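Local coordinates for protein type 3 secretion system chaperone PscE (Pseudomonas aeruginosa, PDB 2UWJ) that acts with PscG as a cytoplasmic chaperone that keeps the PscF needle subunit of the type III secretion system from polymerising prematurely, at residues T10-S13 / T18-A21; R36-G41 / F49-A54. One frame throughout, in Å; residues are numbered along the deposited sequence.

Interaction 1: T10-S13 / T18-A21; sequences TRLS and THAA
Thr10 O, one residue ahead of the Arg11 and Leu12 that meet His19 and Ala20, is gripped by two donors of Ser13: the amide N at 2.9 Å and the hydroxyl OG at 2.8 Å, the latter on a lone pair in the carbonyl plane. These bonds tie Ser13 back to Thr10 beside the short loop that joins helix 7-12 to the start of helix 18-40, against which the short helix packs. Arg11 CG lies over one face of the His19 imidazole in a CH-pi contact, 4.3 Å from the ring centroid and offset toward the rim. Arginine suits this place because its CG methylene lies over the ring while its guanidinium, 69° from the ring plane, reaches other subunits: NH1 hydrogen-bonds a polar side chain on a chain of another protein, and NH2 makes a salt bridge to Glu11 of a PscG chain. With CG anti to the backbone N (chi1 -178°), His19 directs its ring at helix 7-12. There NE2, buried without a partner in the model, sits at the guanidinium edge, 3.7 Å from Arg11 NE, an approach that is not a hydrogen bond. Leu12 also packs on Leu64 and Leu67 of helix 44-68, and its CD2 methyl reaches both His19 CD2 at 3.6 Å and Ala20 CB at 3.7 Å.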
ATOM      1  N   THR A  10      -3.505   3.100   8.044  1.00 35.50           N
ATOM      2  CA  THR A  10      -3.995   1.759   8.413  1.00 35.28           C
ATOM      3  C   THR A  10      -3.017   1.187   9.454  1.00 39.97           C
ATOM      4  O   THR A  10      -3.427   0.682  10.516  1.00 40.63           O
ATOM      5  CB  THR A  10      -4.075   0.860   7.162  1.00 39.80           C
ATOM      6  OG1 THR A  10      -4.999   1.454   6.243  1.00 37.83           O
ATOM      7  CG2 THR A  10      -4.536  -0.554   7.508  1.00 33.67           C
ATOM      8  N   ARG A  11      -1.723   1.282   9.167  1.00 37.23           N
ATOM      9  CA  ARG A  11      -0.707   0.800  10.094  1.00 43.40           C
ATOM     10  C   ARG A  11      -0.977   1.397  11.487  1.00 49.34           C
ATOM     11  O   ARG A  11      -0.974   0.686  12.494  1.00 54.43           O
ATOM     12  CB  ARG A  11       0.678   1.209   9.594  1.00 40.75           C
ATOM     13  CG  ARG A  11       1.769   0.180   9.686  1.00 51.96           C
ATOM     14  CD  ARG A  11       2.629   0.228   8.382  1.00 58.98           C
ATOM     15  NE  ARG A  11       3.357   1.493   8.153  1.00 60.42           N
ATOM     16  CZ  ARG A  11       3.386   2.174   6.998  1.00 63.51           C
ATOM     17  NH1 ARG A  11       2.726   1.744   5.925  1.00 60.28           N
ATOM     18  NH2 ARG A  11       4.095   3.292   6.904  1.00 62.59           N
ATOM     19  N   LEU A  12      -1.243   2.697  11.542  1.00 49.27           N
ATOM     20  CA  LEU A  12      -1.516   3.376  12.813  1.00 50.54           C
ATOM     21  C   LEU A  12      -2.895   3.087  13.441  1.00 52.12           C
ATOM     22  O   LEU A  12      -3.125   3.435  14.585  1.00 57.27           O
ATOM     23  CB  LEU A  12      -1.392   4.899  12.626  1.00 43.74           C
ATOM     24  CG  LEU A  12      -0.094   5.546  12.169  1.00 40.49           C
ATOM     25  CD1 LEU A  12      -0.386   7.028  11.851  1.00 45.02           C
ATOM     26  CD2 LEU A  12       0.993   5.429  13.234  1.00 45.46           C
ATOM     27  N   SER A  13      -3.829   2.494  12.714  1.00 54.18           N
ATOM     28  CA  SER A  13      -5.152   2.243  13.288  1.00 59.56           C
ATOM     29  C   SER A  13      -5.168   0.984  14.181  1.00 64.09           C
ATOM     30  O   SER A  13      -6.212   0.613  14.750  1.00 62.24           O
ATOM     31  CB  SER A  13      -6.186   2.076  12.169  1.00 61.95           C
ATOM     32  OG  SER A  13      -6.004   0.830  11.497  1.00 60.02           O
ATOM     33  N   THR A  18       1.953   0.414  18.982  1.00 54.01           N
ATOM     34  CA  THR A  18       3.354   0.089  18.854  1.00 49.88           C
ATOM     35  C   THR A  18       4.024   0.857  17.704  1.00 47.29           C
ATOM     36  O   THR A  18       5.100   1.433  17.893  1.00 42.60           O
ATOM     37  CB  THR A  18       3.548  -1.440  18.702  1.00 55.51           C
ATOM     38  OG1 THR A  18       3.794  -1.997  20.006  1.00 53.14           O
ATOM     39  CG2 THR A  18       4.715  -1.777  17.761  1.00 51.41           C
ATOM     40  N   HIS A  19       3.397   0.877  16.529  1.00 42.51           N
ATOM     41  CA  HIS A  19       3.985   1.588  15.394  1.00 43.54           C
ATOM     42  C   HIS A  19       4.069   3.104  15.617  1.00 36.76           C
ATOM     43  O   HIS A  19       5.102   3.706  15.365  1.00 35.25           O
ATOM     44  CB  HIS A  19       3.213   1.340  14.082  1.00 48.47           C
ATOM     45  CG  HIS A  19       3.843   2.025  12.898  1.00 58.05           C
ATOM     46  ND1 HIS A  19       5.175   1.853  12.561  1.00 59.44           N
ATOM     47  CD2 HIS A  19       3.352   2.940  12.024  1.00 57.90           C
ATOM     48  CE1 HIS A  19       5.474   2.634  11.537  1.00 59.21           C
ATOM     49  NE2 HIS A  19       4.387   3.304  11.192  1.00 60.95           N
ATOM     50  N   ALA A  20       2.998   3.713  16.108  1.00 33.89           N
ATOM     51  CA  ALA A  20       3.016   5.149  16.327  1.00 37.17           C
ATOM     52  C   ALA A  20       4.094   5.552  17.322  1.00 38.18           C
ATOM     53  O   ALA A  20       4.806   6.506  17.083  1.00 36.40           O
ATOM     54  CB  ALA A  20       1.695   5.614  16.839  1.00 32.54           C
ATOM     55  N   ALA A  21       4.201   4.831  18.446  1.00 40.35           N
ATOM     56  CA  ALA A  21       5.189   5.170  19.471  1.00 33.52           C
ATOM     57  C   ALA A  21       6.560   5.048  18.882  1.00 31.88           C
ATOM     58  O   ALA A  21       7.403   5.924  19.093  1.00 38.47           O
ATOM     59  CB  ALA A  21       5.050   4.238  20.687  1.00 42.13           C
TER

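Interaction 2: R36-G41 / F49-A54; sequences RELARG and FLQQQA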
ATOM      1  N   ARG A  36      21.136  19.415  17.731  1.00 34.27           N
ATOM      2  CA  ARG A  36      22.501  19.386  18.273  1.00 39.77           C
ATOM      3  C   ARG A  36      23.487  19.867  17.200  1.00 38.42           C
ATOM      4  O   ARG A  36      24.342  20.712  17.468  1.00 37.98           O
ATOM      5  CB  ARG A  36      22.881  17.973  18.750  1.00 43.56           C
ATOM      6  CG  ARG A  36      22.119  17.515  19.991  1.00 55.36           C
ATOM      7  CD  ARG A  36      22.788  16.269  20.639  1.00 63.11           C
ATOM      8  NE  ARG A  36      22.869  15.142  19.708  1.00 67.42           N
ATOM      9  CZ  ARG A  36      21.926  14.209  19.570  1.00 66.76           C
ATOM     10  NH1 ARG A  36      20.831  14.257  20.316  1.00 57.90           N
ATOM     11  NH2 ARG A  36      22.066  13.250  18.657  1.00 68.96           N
ATOM     12  N   GLU A  37      23.366  19.376  15.974  1.00 36.20           N
ATOM     13  CA  GLU A  37      24.282  19.809  14.930  1.00 37.25           C
ATOM     14  C   GLU A  37      24.132  21.321  14.595  1.00 39.23           C
ATOM     15  O   GLU A  37      25.118  22.004  14.288  1.00 40.37           O
ATOM     16  CB  GLU A  37      24.145  18.940  13.663  1.00 32.44           C
ATOM     17  CG  GLU A  37      25.191  19.320  12.624  1.00 43.02           C
ATOM     18  CD  GLU A  37      25.165  18.493  11.357  1.00 49.82           C
ATOM     19  OE1 GLU A  37      25.860  18.874  10.372  1.00 57.80           O
ATOM     20  OE2 GLU A  37      24.469  17.468  11.323  1.00 51.70           O
ATOM     21  N   LEU A  38      22.916  21.845  14.681  1.00 37.84           N
ATOM     22  CA  LEU A  38      22.675  23.245  14.410  1.00 32.35           C
ATOM     23  C   LEU A  38      23.380  24.055  15.491  1.00 36.42           C
ATOM     24  O   LEU A  38      23.970  25.099  15.214  1.00 36.97           O
ATOM     25  CB  LEU A  38      21.168  23.557  14.457  1.00 27.85           C
ATOM     26  CG  LEU A  38      20.499  23.379  13.065  1.00 23.26           C
ATOM     27  CD1 LEU A  38      19.003  23.159  13.317  1.00 29.09           C
ATOM     28  CD2 LEU A  38      20.815  24.582  12.118  1.00 26.14           C
ATOM     29  N   ALA A  39      23.294  23.573  16.725  1.00 36.10           N
ATOM     30  CA  ALA A  39      23.897  24.244  17.875  1.00 38.05           C
ATOM     31  C   ALA A  39      25.429  24.313  17.763  1.00 41.10           C
ATOM     32  O   ALA A  39      26.041  25.258  18.243  1.00 39.50           O
ATOM     33  CB  ALA A  39      23.482  23.541  19.160  1.00 39.15           C
ATOM     34  N   ARG A  40      26.055  23.333  17.126  1.00 41.40           N
ATOM     35  CA  ARG A  40      27.509  23.378  16.977  1.00 46.24           C
ATOM     36  C   ARG A  40      27.935  24.455  15.993  1.00 47.14           C
ATOM     37  O   ARG A  40      29.090  24.871  16.023  1.00 50.51           O
ATOM     38  CB  ARG A  40      28.058  22.031  16.519  1.00 44.24           C
ATOM     39  CG  ARG A  40      27.994  20.971  17.594  1.00 54.84           C
ATOM     40  CD  ARG A  40      28.768  19.733  17.152  1.00 59.40           C
ATOM     41  NE  ARG A  40      29.151  19.874  15.752  1.00 64.92           N
ATOM     42  CZ  ARG A  40      28.837  19.002  14.792  1.00 67.60           C
ATOM     43  NH1 ARG A  40      28.125  17.899  15.088  1.00 63.52           N
ATOM     44  NH2 ARG A  40      29.232  19.245  13.534  1.00 53.57           N
ATOM     45  N   GLY A  41      27.034  24.891  15.096  1.00 46.15           N
ATOM     46  CA  GLY A  41      27.391  25.954  14.174  1.00 40.74           C
ATOM     47  C   GLY A  41      27.162  25.853  12.659  1.00 42.03           C
ATOM     48  O   GLY A  41      26.809  26.823  11.998  1.00 52.12           O
ATOM     49  N   PHE A  49      20.103  23.765   5.107  1.00 25.93           N
ATOM     50  CA  PHE A  49      19.735  22.344   4.935  1.00 30.36           C
ATOM     51  C   PHE A  49      19.204  21.763   6.255  1.00 32.90           C
ATOM     52  O   PHE A  49      18.121  21.161   6.289  1.00 28.17           O
ATOM     53  CB  PHE A  49      20.993  21.626   4.450  1.00 37.34           C
ATOM     54  CG  PHE A  49      20.851  20.167   4.201  1.00 48.05           C
ATOM     55  CD1 PHE A  49      20.878  19.258   5.251  1.00 47.89           C
ATOM     56  CD2 PHE A  49      20.895  19.675   2.880  1.00 56.60           C
ATOM     57  CE1 PHE A  49      20.974  17.865   4.992  1.00 56.31           C
ATOM     58  CE2 PHE A  49      20.989  18.287   2.605  1.00 57.47           C
ATOM     59  CZ  PHE A  49      21.033  17.386   3.663  1.00 54.23           C
ATOM     60  N   LEU A  50      19.952  21.952   7.353  1.00 26.64           N
ATOM     61  CA  LEU A  50      19.530  21.455   8.643  1.00 27.71           C
ATOM     62  C   LEU A  50      18.225  22.080   9.130  1.00 23.57           C
ATOM     63  O   LEU A  50      17.409  21.421   9.787  1.00 25.18           O
ATOM     64  CB  LEU A  50      20.613  21.712   9.703  1.00 29.79           C
ATOM     65  CG  LEU A  50      21.929  20.917   9.579  1.00 39.52           C
ATOM     66  CD1 LEU A  50      22.985  21.422  10.669  1.00 39.39           C
ATOM     67  CD2 LEU A  50      21.631  19.434   9.770  1.00 35.29           C
ATOM     68  N   GLN A  51      18.038  23.360   8.863  1.00 24.85           N
ATOM     69  CA  GLN A  51      16.815  24.003   9.321  1.00 28.94           C
ATOM     70  C   GLN A  51      15.602  23.398   8.594  1.00 27.80           C
ATOM     71  O   GLN A  51      14.574  23.167   9.212  1.00 25.12           O
ATOM     72  CB  GLN A  51      16.885  25.507   9.045  1.00 32.90           C
ATOM     73  CG  GLN A  51      17.825  26.208  10.012  1.00 46.28           C
ATOM     74  CD  GLN A  51      17.136  27.320  10.780  1.00 55.68           C
ATOM     75  OE1 GLN A  51      16.911  28.428  10.243  1.00 52.42           O
ATOM     76  NE2 GLN A  51      16.776  27.035  12.035  1.00 56.45           N
ATOM     77  N   GLN A  52      15.743  23.176   7.286  1.00 26.69           N
ATOM     78  CA  GLN A  52      14.661  22.581   6.503  1.00 28.84           C
ATOM     79  C   GLN A  52      14.425  21.154   7.040  1.00 32.72           C
ATOM     80  O   GLN A  52      13.272  20.702   7.183  1.00 27.62           O
ATOM     81  CB  GLN A  52      15.045  22.502   5.027  1.00 28.15           C
ATOM     82  CG  GLN A  52      14.966  23.861   4.297  1.00 34.92           C
ATOM     83  CD  GLN A  52      15.229  23.732   2.791  1.00 47.71           C
ATOM     84  OE1 GLN A  52      16.388  23.587   2.357  1.00 47.59           O
ATOM     85  NE2 GLN A  52      14.151  23.776   1.985  1.00 37.67           N
ATOM     86  N   GLN A  53      15.515  20.434   7.351  1.00 24.95           N
ATOM     87  CA  GLN A  53      15.338  19.102   7.883  1.00 27.25           C
ATOM     88  C   GLN A  53      14.620  19.118   9.221  1.00 31.54           C
ATOM     89  O   GLN A  53      13.723  18.282   9.481  1.00 30.12           O
ATOM     90  CB  GLN A  53      16.680  18.394   8.041  1.00 30.58           C
ATOM     91  CG  GLN A  53      16.471  17.042   8.668  1.00 35.12           C
ATOM     92  CD  GLN A  53      17.463  16.046   8.134  1.00 44.13           C
ATOM     93  OE1 GLN A  53      18.330  15.565   8.860  1.00 43.65           O
ATOM     94  NE2 GLN A  53      17.351  15.742   6.839  1.00 40.47           N
ATOM     95  N   ALA A  54      15.018  20.040  10.105  1.00 27.04           N
ATOM     96  CA  ALA A  54      14.348  20.136  11.401  1.00 26.71           C
ATOM     97  C   ALA A  54      12.859  20.487  11.216  1.00 28.41           C
ATOM     98  O   ALA A  54      11.977  19.970  11.921  1.00 24.49           O
ATOM     99  CB  ALA A  54      15.024  21.237  12.289  1.00 24.16           C
TER
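The closed end of an antiparallel helical hairpin, beside its turn, is joined here, where Leu38 and Glu37 near the C-terminal end of helix 18-40 pack on Leu50 of helix 44-68. Leu50 is the hub. Its CB meets Leu38, lying 3.8 Å from Leu38 CG, and its CD1 methyl lies 3.6 Å from Glu37 CG. The two leucines slide past each other in opposite directions, so the branch of Leu38 rests on the base of Leu50 while the methyls of Leu50 extend toward Glu37. That glutamate crosses Leu50 at about a right angle. Its CG is anti to the backbone N (chi1 -175°) and the chain runs extended beyond it, laying its CG across the CD1 methyl of Leu50; the carboxylate rests on the Leu50 methyls while OE1 forms a salt bridge with Arg46. Glutamate thus serves two ends, an apolar shaft for the packing and a charge for Arg46. The local helix axes approach to 10.2 Å at 153° between their directions, the nearly antiparallel pairing of a two-helix hairpin whose first arm is predicted to be coiled coil. Van der Waals contact holds the two segments, with no hydrogen bond between them. Gln51 adds only its aliphatic part: its CG comes 4.0 Å from Leu38 CD2, the two side chains again meeting almost perpendicularly. Gln52 OE1 accepts a hydrogen bond from Arg34 of a PscG chain, which puts PscG on that face of helix 44-68. Gly41 is the first residue to leave helical backbone angles, its phi at 130°, where a CB would collide with the carbonyl O of Arg40; its N still bonds to Leu38 O at 3.1 Å.

In the fold
Interactions 1 and 2 come in series along the chain and share helix 18-40, the first at its N-terminal end and the second at its C-terminal end. Their centres are 28 Å apart, on opposite sides of the chain's centre, and their nearest atoms remain about 16 Å apart, so neither touches the other. Interaction 1 tucks the short helix 7-12 against the long helix, while interaction 2 joins that helix to helix 44-68 beside the 41-43 turn. Because the hairpin returns along its own length, helix 44-68 also reaches interaction 1 through Leu64, Leu67 and Thr68. Both ends approach PscG, the partner chaperone.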